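Local atomic coordinates of tail fiber protein (Acinetobacter phage AM24, PDB entry 5W5P), a protein that probably recognises, and may degrade, capsular polysaccharide of Acinetobacter baumannii as the trimeric tailspike of the phage. Residues N314-E317 / S318-V321; G340-G344 / D345-L349; R417-E421 / G422-T426; V220-G223 / D224-Y227. One frame throughout, in Å; residues are numbered along the deposited sequence.

Interaction 1. Residues N314-E317 / S318-V321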
loop_
_atom_site.group_PDB
_atom_site.type_symbol
_atom_site.label_atom_id
_atom_site.label_comp_id
_atom_site.label_asym_id
_atom_site.label_seq_id
_atom_site.Cartn_x
_atom_site.Cartn_y
_atom_site.Cartn_z
ATOM N N ASN A 314 -6.583 -1.969 -7.774
ATOM C CA ASN A 314 -7.609 -1.702 -8.768
ATOM C C ASN A 314 -8.275 -2.999 -9.222
ATOM O O ASN A 314 -7.711 -4.091 -9.117
ATOM C CB ASN A 314 -7.019 -0.994 -9.986
ATOM C CG ASN A 314 -6.654 0.446 -9.708
ATOM O OD1 ASN A 314 -7.524 1.296 -9.508
ATOM N ND2 ASN A 314 -5.357 0.732 -9.708
ATOM N N LEU A 315 -9.496 -2.860 -9.732
ATOM C CA LEU A 315 -10.155 -3.907 -10.502
ATOM C C LEU A 315 -10.053 -3.541 -11.976
ATOM O O LEU A 315 -10.319 -2.394 -12.351
ATOM C CB LEU A 315 -11.614 -4.065 -10.079
ATOM C CG LEU A 315 -12.614 -4.756 -11.008
ATOM C CD1 LEU A 315 -12.454 -6.254 -10.966
ATOM C CD2 LEU A 315 -14.030 -4.373 -10.602
ATOM N N TRP A 316 -9.643 -4.507 -12.804
ATOM C CA TRP A 316 -9.442 -4.289 -14.243
ATOM C C TRP A 316 -9.885 -5.561 -14.968
ATOM O O TRP A 316 -9.089 -6.484 -15.169
ATOM C CB TRP A 316 -7.991 -3.941 -14.547
ATOM C CG TRP A 316 -7.772 -3.346 -15.900
ATOM C CD1 TRP A 316 -7.219 -3.962 -16.991
ATOM C CD2 TRP A 316 -8.084 -2.010 -16.311
ATOM N NE1 TRP A 316 -7.176 -3.093 -18.054
ATOM C CE2 TRP A 316 -7.695 -1.886 -17.660
ATOM C CE3 TRP A 316 -8.655 -0.907 -15.669
ATOM C CZ2 TRP A 316 -7.864 -0.702 -18.379
ATOM C CZ3 TRP A 316 -8.824 0.268 -16.383
ATOM C CH2 TRP A 316 -8.432 0.361 -17.725
ATOM N N GLU A 317 -11.155 -5.596 -15.368
ATOM C CA GLU A 317 -11.772 -6.781 -15.947
ATOM C C GLU A 317 -12.350 -6.456 -17.318
ATOM O O GLU A 317 -12.907 -5.371 -17.524
ATOM C CB GLU A 317 -12.873 -7.321 -15.026
ATOM C CG GLU A 317 -13.274 -8.761 -15.286
ATOM C CD GLU A 317 -14.098 -9.337 -14.152
ATOM O OE1 GLU A 317 -14.387 -8.590 -13.193
ATOM O OE2 GLU A 317 -14.455 -10.534 -14.216
ATOM N N SER A 318 -12.213 -7.404 -18.249
ATOM C CA SER A 318 -12.759 -7.271 -19.603
ATOM C C SER A 318 -12.334 -5.953 -20.237
ATOM O O SER A 318 -13.099 -5.305 -20.953
ATOM C CB SER A 318 -14.283 -7.406 -19.600
ATOM O OG SER A 318 -14.681 -8.592 -18.938
ATOM N N SER A 319 -11.098 -5.559 -19.979
ATOM C CA SER A 319 -10.625 -4.225 -20.310
ATOM C C SER A 319 -9.439 -4.302 -21.272
ATOM O O SER A 319 -9.085 -5.371 -21.780
ATOM C CB SER A 319 -10.267 -3.477 -19.026
ATOM O OG SER A 319 -11.434 -3.064 -18.334
ATOM N N GLY A 320 -8.825 -3.155 -21.519
ATOM C CA GLY A 320 -7.700 -3.042 -22.428
ATOM C C GLY A 320 -6.372 -2.959 -21.707
ATOM O O GLY A 320 -6.146 -3.638 -20.700
ATOM N N VAL A 321 -5.479 -2.119 -22.234
ATOM C CA VAL A 321 -4.177 -1.921 -21.610
ATOM C C VAL A 321 -4.359 -1.053 -20.372
ATOM O O VAL A 321 -4.860 0.075 -20.457
ATOM C CB VAL A 321 -3.183 -1.293 -22.598
ATOM C CG1 VAL A 321 -1.927 -0.810 -21.873
ATOM C CG2 VAL A 321 -2.822 -2.290 -23.684
#
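Ser319 OG is gripped twice: it donates to Glu317 O at 2.9 Å, and the backbone N-H of Cys292, on a neighbouring part of the chain, donates to it. With chi1 at -75°, OG stands beside its own backbone N, turned back toward Glu317; it meets the Glu317 carbonyl from above the carbonyl plane.

The backbone, independently of chi1, places Ser319 CB over the indole of Trp316. CB lies 3.4 Å from the centroid of the five-membered ring and 20° off its normal, which meets the description of a CH-pi contact on the face. The indole edge is tied separately. Trp316 NE1 donates to Gly320 O at 2.9 Å in an almost straight bond (178°), the oxygen lying in the ring plane while the N-H reaches the carbonyl from above its plane. Phe322 adds an edge-to-face contact.

The chain therefore leaves strand 315-317 and bends round the indole before strand 321-328 begins. Face and edge are constrained at once, one by a methylene and one by a carbonyl, which should hinder rotation of the ring. The buried indole N-H is satisfied within eight consecutive residues, at little polar cost to the interior.

Interaction 2. Residues G340-G344 / D345-L349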
loop_
_atom_site.group_PDB
_atom_site.type_symbol
_atom_site.label_atom_id
_atom_site.label_comp_id
_atom_site.label_asym_id
_atom_site.label_seq_id
_atom_site.Cartn_x
_atom_site.Cartn_y
_atom_site.Cartn_z
ATOM N N GLY A 340 -9.325 -11.459 -17.484
ATOM C CA GLY A 340 -9.895 -11.576 -18.815
ATOM C C GLY A 340 -9.954 -10.302 -19.630
ATOM O O GLY A 340 -11.034 -9.898 -20.072
ATOM N N ASN A 341 -8.806 -9.667 -19.851
ATOM C CA ASN A 341 -8.730 -8.403 -20.570
ATOM C C ASN A 341 -8.288 -8.658 -22.007
ATOM O O ASN A 341 -7.195 -9.187 -22.234
ATOM C CB ASN A 341 -7.770 -7.448 -19.861
ATOM C CG ASN A 341 -8.208 -7.136 -18.441
ATOM O OD1 ASN A 341 -9.189 -6.423 -18.231
ATOM N ND2 ASN A 341 -7.486 -7.673 -17.458
ATOM N N ASN A 342 -9.132 -8.277 -22.971
ATOM C CA ASN A 342 -8.844 -8.508 -24.384
ATOM C C ASN A 342 -9.549 -7.502 -25.291
ATOM O O ASN A 342 -10.301 -7.892 -26.192
ATOM C CB ASN A 342 -9.243 -9.931 -24.785
ATOM C CG ASN A 342 -8.772 -10.303 -26.193
ATOM O OD1 ASN A 342 -7.770 -9.778 -26.684
ATOM N ND2 ASN A 342 -9.506 -11.201 -26.850
ATOM N N THR A 343 -9.319 -6.213 -25.073
ATOM C CA THR A 343 -9.900 -5.177 -25.923
ATOM C C THR A 343 -8.989 -3.955 -25.870
ATOM O O THR A 343 -7.888 -4.009 -25.310
ATOM C CB THR A 343 -11.339 -4.854 -25.502
ATOM O OG1 THR A 343 -11.850 -3.788 -26.315
ATOM C CG2 THR A 343 -11.399 -4.451 -24.036
ATOM N N GLY A 344 -9.439 -2.854 -26.473
ATOM C CA GLY A 344 -8.601 -1.667 -26.547
ATOM C C GLY A 344 -7.350 -1.922 -27.366
ATOM O O GLY A 344 -7.391 -2.547 -28.430
ATOM N N ASP A 345 -6.213 -1.441 -26.861
ATOM C CA ASP A 345 -4.924 -1.655 -27.510
ATOM C C ASP A 345 -4.251 -2.955 -27.083
ATOM O O ASP A 345 -3.195 -3.296 -27.629
ATOM C CB ASP A 345 -3.981 -0.477 -27.227
ATOM C CG ASP A 345 -4.503 0.844 -27.774
ATOM O OD1 ASP A 345 -5.292 0.825 -28.740
ATOM O OD2 ASP A 345 -4.120 1.904 -27.234
ATOM N N LEU A 346 -4.829 -3.682 -26.125
ATOM C CA LEU A 346 -4.222 -4.932 -25.676
ATOM C C LEU A 346 -3.985 -5.942 -26.795
ATOM O O LEU A 346 -2.913 -6.571 -26.792
ATOM C CB LEU A 346 -5.070 -5.559 -24.562
ATOM C CG LEU A 346 -4.321 -6.451 -23.570
ATOM C CD1 LEU A 346 -4.983 -6.390 -22.212
ATOM C CD2 LEU A 346 -4.246 -7.888 -24.065
ATOM N N PRO A 347 -4.903 -6.173 -27.741
ATOM C CA PRO A 347 -4.591 -7.121 -28.824
ATOM C C PRO A 347 -3.413 -6.704 -29.692
ATOM O O PRO A 347 -2.810 -7.567 -30.341
ATOM C CB PRO A 347 -5.894 -7.172 -29.631
ATOM C CG PRO A 347 -6.947 -6.802 -28.653
ATOM C CD PRO A 347 -6.319 -5.760 -27.781
ATOM N N THR A 348 -3.052 -5.421 -29.720
ATOM C CA THR A 348 -1.909 -4.986 -30.517
ATOM C C THR A 348 -0.624 -4.917 -29.690
ATOM O O THR A 348 0.406 -5.459 -30.099
ATOM C CB THR A 348 -2.197 -3.629 -31.164
ATOM O OG1 THR A 348 -3.290 -3.758 -32.080
ATOM C CG2 THR A 348 -0.974 -3.136 -31.926
ATOM N N LEU A 349 -0.667 -4.258 -28.530
ATOM C CA LEU A 349 0.511 -4.191 -27.671
ATOM C C LEU A 349 0.802 -5.518 -26.985
ATOM O O LEU A 349 1.955 -5.772 -26.624
ATOM C CB LEU A 349 0.335 -3.090 -26.625
ATOM C CG LEU A 349 0.084 -1.698 -27.209
ATOM C CD1 LEU A 349 -0.017 -0.662 -26.103
ATOM C CD2 LEU A 349 1.182 -1.329 -28.205
#
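A type II' beta turn from Thr343 to Leu346 leads the chain into the short helix 346-349. Leu346 N donates to Thr343 O at 3.2 Å, with an N-H...O angle of 142°. Gly344 takes the first central position at phi 64° and psi -136°, a region that residues with a CB seldom enter, and Asp345 takes the second. Asp345 O accepts from both Thr348 N and Leu349 N, linking the turn to the helix.

Pro347 has no N-H to offer the turn. Its CD instead packs 3.4 Å from Thr343 O and equally near Gly344 O, while its CG lies 3.7 Å from Asn342 OD1. That oxygen has its hydrogen bond from Tyr380, so the proline meets it by packing alone.

On the buried part of the turn, Leu346 reaches back to Asn341. Its CD1 stands 3.8 Å from Asn341 CB and 3.6 Å from Asn341 O, and CD2 approaches the same carbonyl. The Asn341 amide is occupied elsewhere: OD1 accepts from Ser319 N and ND2 donates to Trp316 O, which fastens the loop to the preceding corner of the chain.

The loop comes from strand 331-339, and the helix lies against strand 321-328, where Val321 touches Asp345, Leu346 and Leu349. Leu352 and Tyr380 also cover Leu346, and Tyr297 OH bonds to Asp345 OD2.

Interaction 3. Residues R417-E421 / G422-T426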
loop_
_atom_site.group_PDB
_atom_site.type_symbol
_atom_site.label_atom_id
_atom_site.label_comp_id
_atom_site.label_asym_id
_atom_site.label_seq_id
_atom_site.Cartn_x
_atom_site.Cartn_y
_atom_site.Cartn_z
ATOM N N ARG A 417 3.814 -15.066 -20.333
ATOM C CA ARG A 417 4.897 -14.442 -19.592
ATOM C C ARG A 417 4.342 -13.343 -18.700
ATOM O O ARG A 417 3.324 -12.716 -19.010
ATOM C CB ARG A 417 5.958 -13.864 -20.529
ATOM C CG ARG A 417 7.040 -14.857 -20.926
ATOM C CD ARG A 417 8.203 -14.152 -21.602
ATOM N NE ARG A 417 9.262 -15.081 -21.968
ATOM C CZ ARG A 417 9.387 -15.643 -23.165
ATOM N NH1 ARG A 417 8.513 -15.366 -24.128
ATOM N NH2 ARG A 417 10.385 -16.478 -23.400
HETATM N N MSE A 418 5.034 -13.109 -17.593
HETATM C CA MSE A 418 4.682 -12.014 -16.707
HETATM C C MSE A 418 5.436 -10.739 -17.089
HETATM O O MSE A 418 4.938 -9.630 -16.869
HETATM C CB MSE A 418 4.964 -12.385 -15.256
HETATM C CG MSE A 418 4.288 -11.456 -14.263
HETATM SE SE MSE A 418 4.863 -11.781 -12.436
HETATM C CE MSE A 418 4.037 -13.532 -12.171
ATOM N N TRP A 419 6.628 -10.900 -17.667
ATOM C CA TRP A 419 7.434 -9.762 -18.088
ATOM C C TRP A 419 8.265 -10.156 -19.303
ATOM O O TRP A 419 8.412 -11.338 -19.627
ATOM C CB TRP A 419 8.326 -9.255 -16.946
ATOM C CG TRP A 419 9.310 -10.264 -16.429
ATOM C CD1 TRP A 419 10.501 -10.613 -16.997
ATOM C CD2 TRP A 419 9.192 -11.051 -15.236
ATOM N NE1 TRP A 419 11.128 -11.564 -16.235
ATOM C CE2 TRP A 419 10.345 -11.852 -15.148
ATOM C CE3 TRP A 419 8.222 -11.155 -14.236
ATOM C CZ2 TRP A 419 10.555 -12.747 -14.101
ATOM C CZ3 TRP A 419 8.430 -12.045 -13.201
ATOM C CH2 TRP A 419 9.588 -12.826 -13.140
ATOM N N SER A 420 8.799 -9.141 -19.982
ATOM C CA SER A 420 9.668 -9.381 -21.129
ATOM C C SER A 420 10.876 -10.207 -20.708
ATOM O O SER A 420 11.550 -9.885 -19.724
ATOM C CB SER A 420 10.125 -8.056 -21.739
ATOM O OG SER A 420 9.034 -7.299 -22.226
ATOM N N GLU A 421 11.149 -11.271 -21.460
ATOM C CA GLU A 421 12.208 -12.202 -21.092
ATOM C C GLU A 421 13.548 -11.484 -20.972
ATOM O O GLU A 421 13.881 -10.614 -21.782
ATOM C CB GLU A 421 12.305 -13.336 -22.119
ATOM C CG GLU A 421 12.610 -12.873 -23.540
ATOM C CD GLU A 421 11.395 -12.920 -24.456
ATOM O OE1 GLU A 421 11.382 -13.765 -25.380
ATOM O OE2 GLU A 421 10.457 -12.113 -24.255
ATOM N N GLY A 422 14.303 -11.840 -19.931
ATOM C CA GLY A 422 15.644 -11.339 -19.724
ATOM C C GLY A 422 15.754 -9.914 -19.227
ATOM O O GLY A 422 16.877 -9.428 -19.056
ATOM N N GLN A 423 14.641 -9.226 -18.984
ATOM C CA GLN A 423 14.670 -7.822 -18.600
ATOM C C GLN A 423 14.509 -7.609 -17.101
ATOM O O GLN A 423 14.508 -6.460 -16.649
ATOM C CB GLN A 423 13.581 -7.049 -19.349
ATOM C CG GLN A 423 13.624 -7.221 -20.854
ATOM C CD GLN A 423 15.009 -7.001 -21.431
ATOM O OE1 GLN A 423 15.522 -5.880 -21.439
ATOM N NE2 GLN A 423 15.620 -8.073 -21.927
ATOM N N VAL A 424 14.365 -8.681 -16.328
ATOM C CA VAL A 424 14.195 -8.614 -14.883
ATOM C C VAL A 424 15.330 -9.388 -14.235
ATOM O O VAL A 424 15.693 -10.481 -14.688
ATOM C CB VAL A 424 12.828 -9.176 -14.441
ATOM C CG1 VAL A 424 12.817 -9.449 -12.945
ATOM C CG2 VAL A 424 11.718 -8.214 -14.821
ATOM N N VAL A 425 15.891 -8.819 -13.172
ATOM C CA VAL A 425 17.025 -9.405 -12.480
ATOM C C VAL A 425 16.620 -10.025 -11.145
ATOM O O VAL A 425 17.073 -11.122 -10.811
ATOM C CB VAL A 425 18.145 -8.357 -12.301
ATOM C CG1 VAL A 425 18.982 -8.665 -11.096
ATOM C CG2 VAL A 425 19.022 -8.325 -13.551
ATOM N N THR A 426 15.758 -9.362 -10.378
ATOM C CA THR A 426 15.352 -9.841 -9.061
ATOM C C THR A 426 13.857 -10.118 -9.052
ATOM O O THR A 426 13.058 -9.233 -9.377
ATOM C CB THR A 426 15.694 -8.825 -7.962
ATOM O OG1 THR A 426 17.084 -8.475 -8.035
ATOM C CG2 THR A 426 15.386 -9.402 -6.586
HETATM O O HOH W 1 14.231 -11.566 -16.633
#
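Trp419 carries its indole between the backbone N and the carbonyl carbon (chi1 61°), and Val424 sets CG2 beside its backbone N and so over the ring. The methyl sits 3.5 Å from the centroid of the five-membered ring and 12° off its normal, a CH-pi contact over the face; the two side chains cross nearly at right angles. Val424 CB also approaches Trp419 NE1, at 3.4 Å. A water accepts from both Trp419 NE1 and Val424 N, closing a polar bridge beside the apolar contact.

A type II turn brings the two residues together. Gln423 N donates to Ser420 O at 3.2 Å, and Gly422 supplies the positive phi of the second central position. With CG beside its backbone N and a bend at chi2, Gln423 folds back along the turn, so that NE2 donates to Glu421 O at 3.1 Å in a nearly straight bond (169°) lying in the amide plane. Its OE1 accepts from Ala393 N.

The loop joins strands 412-413 and 427-428. Met418 and Ser420 make backbone hydrogen bonds to Val389 of strand 389-390, Phe408 of strand 407-409 stacks with Trp419, and Thr426 OG1 bonds to Thr447 OG1 of the third subunit.

Interaction 4. Residues V220-G223 / D224-Y227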
loop_
_atom_site.group_PDB
_atom_site.type_symbol
_atom_site.label_atom_id
_atom_site.label_comp_id
_atom_site.label_asym_id
_atom_site.label_seq_id
_atom_site.Cartn_x
_atom_site.Cartn_y
_atom_site.Cartn_z
ATOM N N VAL A 220 -13.353 15.055 -18.325
ATOM C CA VAL A 220 -13.899 15.665 -17.112
ATOM C C VAL A 220 -12.934 16.714 -16.574
ATOM O O VAL A 220 -13.304 17.882 -16.402
ATOM C CB VAL A 220 -14.212 14.606 -16.039
ATOM C CG1 VAL A 220 -14.845 15.258 -14.811
ATOM C CG2 VAL A 220 -15.121 13.525 -16.609
ATOM N N VAL A 221 -11.691 16.317 -16.315
ATOM C CA VAL A 221 -10.693 17.188 -15.709
ATOM C C VAL A 221 -9.638 17.534 -16.752
ATOM O O VAL A 221 -9.067 16.640 -17.390
ATOM C CB VAL A 221 -10.052 16.530 -14.474
ATOM C CG1 VAL A 221 -8.821 17.316 -14.029
ATOM C CG2 VAL A 221 -11.061 16.421 -13.335
ATOM N N ASN A 222 -9.384 18.830 -16.924
ATOM C CA ASN A 222 -8.270 19.309 -17.738
ATOM C C ASN A 222 -7.023 19.282 -16.869
ATOM O O ASN A 222 -6.813 20.170 -16.039
ATOM C CB ASN A 222 -8.540 20.713 -18.268
ATOM C CG ASN A 222 -7.533 21.145 -19.319
ATOM O OD1 ASN A 222 -6.368 20.741 -19.288
ATOM N ND2 ASN A 222 -7.979 21.972 -20.259
ATOM N N GLY A 223 -6.190 18.257 -17.058
ATOM C CA GLY A 223 -4.993 18.104 -16.250
ATOM C C GLY A 223 -3.886 19.088 -16.562
ATOM O O GLY A 223 -2.906 19.141 -15.810
ATOM N N ASP A 224 -4.007 19.851 -17.655
ATOM C CA ASP A 224 -3.051 20.919 -17.921
ATOM C C ASP A 224 -3.162 22.035 -16.896
ATOM O O ASP A 224 -2.178 22.742 -16.645
ATOM C CB ASP A 224 -3.269 21.508 -19.317
ATOM C CG ASP A 224 -2.786 20.604 -20.427
ATOM O OD1 ASP A 224 -1.615 20.161 -20.391
ATOM O OD2 ASP A 224 -3.585 20.346 -21.351
ATOM N N ARG A 225 -4.353 22.225 -16.313
ATOM C CA ARG A 225 -4.657 23.398 -15.499
ATOM C C ARG A 225 -5.135 23.081 -14.092
ATOM O O ARG A 225 -5.251 24.007 -13.282
ATOM C CB ARG A 225 -5.722 24.270 -16.186
ATOM C CG ARG A 225 -5.455 24.545 -17.644
ATOM C CD ARG A 225 -4.062 25.118 -17.875
ATOM N NE ARG A 225 -3.839 25.482 -19.271
ATOM C CZ ARG A 225 -2.714 26.019 -19.731
ATOM N NH1 ARG A 225 -1.702 26.247 -18.903
ATOM N NH2 ARG A 225 -2.592 26.311 -21.020
ATOM N N LEU A 226 -5.406 21.816 -13.774
ATOM C CA LEU A 226 -5.915 21.412 -12.469
ATOM C C LEU A 226 -4.891 20.499 -11.811
ATOM O O LEU A 226 -4.688 19.364 -12.258
ATOM C CB LEU A 226 -7.271 20.718 -12.609
ATOM C CG LEU A 226 -8.392 21.629 -13.125
ATOM C CD1 LEU A 226 -9.756 20.944 -13.088
ATOM C CD2 LEU A 226 -8.421 22.919 -12.330
ATOM N N TYR A 227 -4.242 20.999 -10.761
ATOM C CA TYR A 227 -3.273 20.244 -9.980
ATOM C C TYR A 227 -3.841 19.957 -8.597
ATOM O O TYR A 227 -4.810 20.581 -8.159
ATOM C CB TYR A 227 -1.950 21.007 -9.834
ATOM C CG TYR A 227 -1.271 21.395 -11.131
ATOM C CD1 TYR A 227 -1.570 20.743 -12.322
ATOM C CD2 TYR A 227 -0.311 22.408 -11.158
ATOM C CE1 TYR A 227 -0.948 21.097 -13.505
ATOM C CE2 TYR A 227 0.322 22.768 -12.340
ATOM C CZ TYR A 227 -0.003 22.110 -13.509
ATOM O OH TYR A 227 0.612 22.452 -14.689
HETATM O O HOH W 2 -5.660 22.338 -22.097
HETATM O O HOH W 3 -2.743 17.694 -13.728
#
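Asn222 reaches forward with its amide to form an Asx turn: OD1 accepts from Asp224 N at 3.0 Å. The side chain swings its CG anti to the backbone N (chi1 -169°), and chi2 of -31° turns the oxygen toward that N-H, which is tilted only slightly from the carbonyl plane. Asp224 CB closes to 3.2 Å of the same oxygen. Amide and carboxylate planes are 65° apart, and a water links them, accepting from Asn222 ND2 and donating to Asp224 OD2, 3.0 Å away in each case.

The Asn222 carbonyl supports the bend as well. Arg225 N donates to Asn222 O at 3.2 Å from above the carbonyl plane, and Leu226 N adds a weak bond to the same oxygen.

Beyond the bend, Leu226 holds CG beside its backbone N and turns back to Val221, where CD1 meets Val221 CG1 at 3.9 Å. Tyr227 presents its ring edge to Gly223 O, 3.6 Å from CE1. Its hydroxyl bonds to Arg249 and Asp196, and Arg249 also makes the salt bridge with Asp224 OD1. The Arg225 guanidinium donates to the carbonyls of Glu191 and Ser193.

Strand 219-222 runs beside strand 241-244, whereas the weakly bonded strand at about 226-227 pairs in parallel with strand 199-204 on another face. A short, buried bend between strands of different sheets, with an asparagine turning the chain, fits the coil corner of a parallel beta-helix, the fold common among phage tailspikes.

How the interactions relate
Along the chain the order is interaction 4, 1, 2, 3, and all four lie in the part whose parallel strand pairings are consistent with a beta-helix. Interactions 1 and 2 are neighbours, with centres 10 Å apart, and touch directly. Interaction 3 lies about 20 Å from interaction 2 between centres, nearest atoms about 8 Å apart. Interaction 4 stands farther off: 24 Å between centres from interaction 1 and 35 Å from interaction 3. Interactions 1 and 4 both reach the parallel sheet running from strand 219-222 to strand 389-390. The four bends are thus spread along the solenoid, each redirecting the chain locally, consistent with a rod-like subunit built from repeated coils.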